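Local coordinates for aeromonas extracellular serine protease (Aeromonas sobria, PDB 3WQB), which cleaves proteins after two basic residues, one of them lysine, as a calcium-binding secreted serine protease, and probably acts as a virulence factor activating the host kallikrein/kinin system, at residues A[80-85]-A[296-301]; A[109-114]-A[301-306]. The protein carries 1 engineered substitution. One frame throughout, in Å; residues are numbered along the deposited sequence.

Interaction 1 (A[80-85]-A[296-301]). With CA (calcium ion), chain E.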
# COMPACT_ATOMS: atom_id res chain seq x y z
N GLY A 80 -11.56 10.98 -6.08
CA GLY A 80 -12.52 12.06 -5.92
C GLY A 80 -13.01 12.16 -4.49
O GLY A 80 -12.68 11.33 -3.65
N LEU A 81 -13.78 13.21 -4.23
CA LEU A 81 -14.43 13.40 -2.94
C LEU A 81 -15.60 14.33 -3.16
O LEU A 81 -15.42 15.46 -3.61
CB LEU A 81 -13.45 14.02 -1.93
CG LEU A 81 -14.00 14.48 -0.56
CD1 LEU A 81 -14.85 13.43 0.14
CD2 LEU A 81 -12.86 14.97 0.34
N ALA A 82 -16.80 13.85 -2.84
CA ALA A 82 -18.01 14.67 -2.96
C ALA A 82 -18.08 15.61 -1.75
O ALA A 82 -18.70 15.30 -0.73
CB ALA A 82 -19.24 13.79 -3.04
N ILE A 83 -17.41 16.75 -1.89
CA ILE A 83 -17.21 17.68 -0.78
C ILE A 83 -18.48 18.31 -0.23
O ILE A 83 -18.48 18.83 0.89
CB ILE A 83 -16.16 18.78 -1.11
CG1 ILE A 83 -16.54 19.55 -2.38
CG2 ILE A 83 -14.76 18.17 -1.19
CD1 ILE A 83 -15.85 20.89 -2.51
N ALA A 84 -19.57 18.28 -1.00
CA ALA A 84 -20.85 18.79 -0.52
C ALA A 84 -21.76 17.73 0.12
O ALA A 84 -22.88 18.04 0.52
CB ALA A 84 -21.58 19.52 -1.65
N HIS A 85 -21.28 16.49 0.25
CA HIS A 85 -22.03 15.45 0.95
C HIS A 85 -22.46 15.95 2.32
O HIS A 85 -21.65 16.52 3.05
CB HIS A 85 -21.16 14.21 1.15
CG HIS A 85 -21.93 12.98 1.51
ND1 HIS A 85 -22.54 12.81 2.74
CD2 HIS A 85 -22.24 11.88 0.79
CE1 HIS A 85 -23.16 11.65 2.76
NE2 HIS A 85 -22.99 11.06 1.59
N THR A 296 -20.12 6.77 3.73
CA THR A 296 -20.68 7.77 2.85
C THR A 296 -20.49 7.41 1.38
O THR A 296 -19.38 7.08 0.94
CB THR A 296 -20.04 9.14 3.12
OG1 THR A 296 -18.61 9.00 3.12
CG2 THR A 296 -20.46 9.68 4.48
N ASP A 297 -21.58 7.48 0.62
CA ASP A 297 -21.58 7.24 -0.81
C ASP A 297 -21.62 8.56 -1.55
O ASP A 297 -21.84 9.61 -0.94
CB ASP A 297 -22.83 6.43 -1.16
CG ASP A 297 -22.76 5.80 -2.53
OD1 ASP A 297 -21.66 5.30 -2.89
OD2 ASP A 297 -23.78 5.81 -3.25
N LEU A 298 -21.40 8.53 -2.87
CA LEU A 298 -21.76 9.70 -3.67
C LEU A 298 -23.24 10.01 -3.44
O LEU A 298 -24.07 9.10 -3.43
CB LEU A 298 -21.50 9.47 -5.15
CG LEU A 298 -20.05 9.17 -5.56
CD1 LEU A 298 -19.94 9.06 -7.07
CD2 LEU A 298 -19.11 10.24 -5.04
N PRO A 299 -23.58 11.30 -3.22
CA PRO A 299 -24.97 11.60 -2.86
C PRO A 299 -25.97 11.33 -3.99
O PRO A 299 -25.64 11.49 -5.17
CB PRO A 299 -24.94 13.09 -2.51
CG PRO A 299 -23.67 13.63 -3.09
CD PRO A 299 -22.71 12.49 -3.19
N GLY A 300 -27.17 10.92 -3.62
CA GLY A 300 -28.24 10.71 -4.58
C GLY A 300 -28.32 9.28 -5.06
O GLY A 300 -27.35 8.52 -4.99
N CYS A 301 -29.49 8.91 -5.58
CA CYS A 301 -29.70 7.57 -6.07
C CYS A 301 -29.27 7.44 -7.54
O CYS A 301 -29.44 6.39 -8.15
CB CYS A 301 -31.14 7.11 -5.83
SG CYS A 301 -31.63 7.08 -4.07
CA CA E . -25.56 7.28 -3.97

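Interaction 2 (A[109-114]-A[301-306]). With CA (calcium ion), chain E.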
# COMPACT_ATOMS: atom_id res chain seq x y z
N THR A 109 -17.68 13.13 -11.58
CA THR A 109 -18.76 13.20 -12.57
C THR A 109 -19.22 11.81 -12.97
O THR A 109 -20.25 11.65 -13.64
CB THR A 109 -18.31 13.94 -13.84
OG1 THR A 109 -17.11 13.33 -14.34
CG2 THR A 109 -18.07 15.41 -13.53
N ASP A 110 -18.46 10.79 -12.59
CA ASP A 110 -18.78 9.43 -12.98
C ASP A 110 -19.49 8.70 -11.84
O ASP A 110 -18.98 8.66 -10.73
CB ASP A 110 -17.48 8.71 -13.35
CG ASP A 110 -17.69 7.26 -13.69
OD1 ASP A 110 -18.20 6.97 -14.79
OD2 ASP A 110 -17.32 6.41 -12.85
N PRO A 111 -20.68 8.11 -12.12
CA PRO A 111 -21.43 7.45 -11.04
C PRO A 111 -20.68 6.36 -10.26
O PRO A 111 -20.95 6.18 -9.07
CB PRO A 111 -22.64 6.86 -11.77
CG PRO A 111 -22.83 7.76 -12.92
CD PRO A 111 -21.45 8.13 -13.38
N ASP A 112 -19.75 5.65 -10.90
CA ASP A 112 -19.03 4.58 -10.20
C ASP A 112 -17.79 5.03 -9.44
O ASP A 112 -17.16 4.22 -8.75
CB ASP A 112 -18.71 3.39 -11.09
CG ASP A 112 -19.50 2.17 -10.69
OD1 ASP A 112 -19.43 1.75 -9.51
OD2 ASP A 112 -20.21 1.63 -11.55
N THR A 113 -17.48 6.31 -9.52
CA THR A 113 -16.26 6.87 -8.95
C THR A 113 -16.54 7.31 -7.50
O THR A 113 -16.43 8.49 -7.13
CB THR A 113 -15.70 7.98 -9.90
OG1 THR A 113 -15.43 7.38 -11.17
CG2 THR A 113 -14.42 8.57 -9.42
N ALA A 114 -16.91 6.33 -6.67
CA ALA A 114 -17.39 6.53 -5.30
C ALA A 114 -16.33 6.17 -4.26
O ALA A 114 -16.58 6.24 -3.06
CB ALA A 114 -18.65 5.68 -5.05
N CYS A 301 -29.49 8.91 -5.58
CA CYS A 301 -29.70 7.57 -6.07
C CYS A 301 -29.27 7.44 -7.54
O CYS A 301 -29.44 6.39 -8.15
CB CYS A 301 -31.14 7.11 -5.83
SG CYS A 301 -31.63 7.08 -4.07
N ASP A 302 -28.67 8.49 -8.08
CA ASP A 302 -28.11 8.46 -9.43
C ASP A 302 -26.58 8.38 -9.47
O ASP A 302 -26.00 8.29 -10.56
CB ASP A 302 -28.57 9.69 -10.22
CG ASP A 302 -28.19 11.00 -9.55
OD1 ASP A 302 -27.95 11.02 -8.31
OD2 ASP A 302 -28.14 12.03 -10.25
N MET A 303 -25.94 8.42 -8.31
CA MET A 303 -24.48 8.41 -8.21
C MET A 303 -24.05 7.47 -7.09
O MET A 303 -24.73 7.36 -6.07
CB MET A 303 -23.95 9.81 -7.90
CG MET A 303 -24.25 10.86 -8.98
SD MET A 303 -23.32 10.62 -10.51
CE MET A 303 -21.71 11.23 -10.01
N GLY A 304 -22.90 6.84 -7.28
CA GLY A 304 -22.25 6.11 -6.20
C GLY A 304 -22.47 4.62 -6.24
O GLY A 304 -23.11 4.08 -7.16
N TYR A 305 -21.95 3.94 -5.22
CA TYR A 305 -22.16 2.49 -5.09
C TYR A 305 -23.60 2.15 -4.69
O TYR A 305 -24.06 1.03 -4.92
CB TYR A 305 -21.20 1.89 -4.06
CG TYR A 305 -19.73 2.02 -4.37
CD1 TYR A 305 -19.25 2.00 -5.68
CD2 TYR A 305 -18.81 2.17 -3.33
CE1 TYR A 305 -17.89 2.11 -5.95
CE2 TYR A 305 -17.44 2.28 -3.59
CZ TYR A 305 -16.99 2.25 -4.89
OH TYR A 305 -15.63 2.36 -5.15
N ASN A 306 -24.31 3.12 -4.11
CA ASN A 306 -25.72 3.01 -3.82
C ASN A 306 -26.45 3.89 -4.83
O ASN A 306 -26.57 5.11 -4.66
CB ASN A 306 -26.03 3.40 -2.37
CG ASN A 306 -27.50 3.28 -2.02
OD1 ASN A 306 -28.32 2.83 -2.82
ND2 ASN A 306 -27.84 3.68 -0.80
CA CA E . -25.56 7.28 -3.97

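Interaction 1 (A[80-85]-A[296-301])
L298 meets A82 through CD2 and binds the calcium ion through its O at 2.4 Å. D297 OD2 is gripped twice: it binds the same ion at 2.4 Å and probably also accepts a hydrogen bond from N306 N. The other oxygen, OD1, takes the N-H of Y305, so both ends of the carboxylate are held. G300 O is a third ligand from 296-301 in a six-residue calcium site of the subtilisin domain.

The side chains meet mostly through carbon atoms. H85 CG stands anti to its backbone N (chi1 -164°). T296 CB sits over one face of the H85 ring, offset toward the rim. This is a CH-pi contact, with CB 4.1 Å from the H85 ring centroid. NE2 of H85 has its polar partner in D327. A82 CB packs on P299 CD at 3.7 Å. L298 CD2 is 4.1 Å from the same A82 CB. A type I turn runs from A82 to H85, closed by H85 N to A82 O at 3.0 Å.

The 296-301 loop leaves strand 293-296. T296 OG1 pairs with T117 of helix 115-124. L298 touches T117 too, and L81 packs on S120 of that helix.

Interaction 2 (A[109-114]-A[301-306])
G304 N donates to P111 O across the contact at 2.7 Å, joining a type I turn (D110 to T113) to the second calcium-binding loop of the subtilisin domain. The donor lies in the carbonyl plane, on a lone pair. The N-H...O angle of 139° shows a bent bond.

The turn has its own polar brace. D110 OD2 accepts from T113 OG1 at 2.7 Å, on the anti side of the carboxylate, and weakly from D112 N.

Two ligands of the calcium ion belong to 301-306: M303 O at 2.3 Å and N306 O at 2.5 Å. The M303-G304 peptide thus gives its O to the calcium ion and its N-H to P111 O.

The remaining contacts are made by side chains. The bent M303 chain, with chi2 -70° and chi3 -77°, folds against the proline. Its SD is 3.8 Å from P111 CG, and its CE reaches the D110 carbonyl. At the edge of the Y305 ring, in its plane, lies D112 OD1, 3.8 Å from Y305 CD1; D112 OD2 forms a salt bridge with R307. Y305 also lies against A114. In this CH-pi contact A114 CB stands 3.6 Å from the Y305 ring centroid, directly over the centre of one face.

The centres of the two interactions are 8 Å apart, about 25 Å from the centre of the chain. Both use the same two connections of the subtilisin domain. Segments 80-85 and 109-114 lie between strand 73-77 and helix 115-124. Segments 296-301 and 301-306 follow strand 293-296, share C301 and lead toward strand 328-329. Along the chain the contacts therefore cross. Together they border one calcium site, whose sixth ligand is C326 O; C326 also forms a disulfide with C301. The metal loop is thus held to the connection that leads into H115, the predicted catalytic histidine, and Y305 touches H115. The arrangement is consistent with calcium helping to order this edge of the active site.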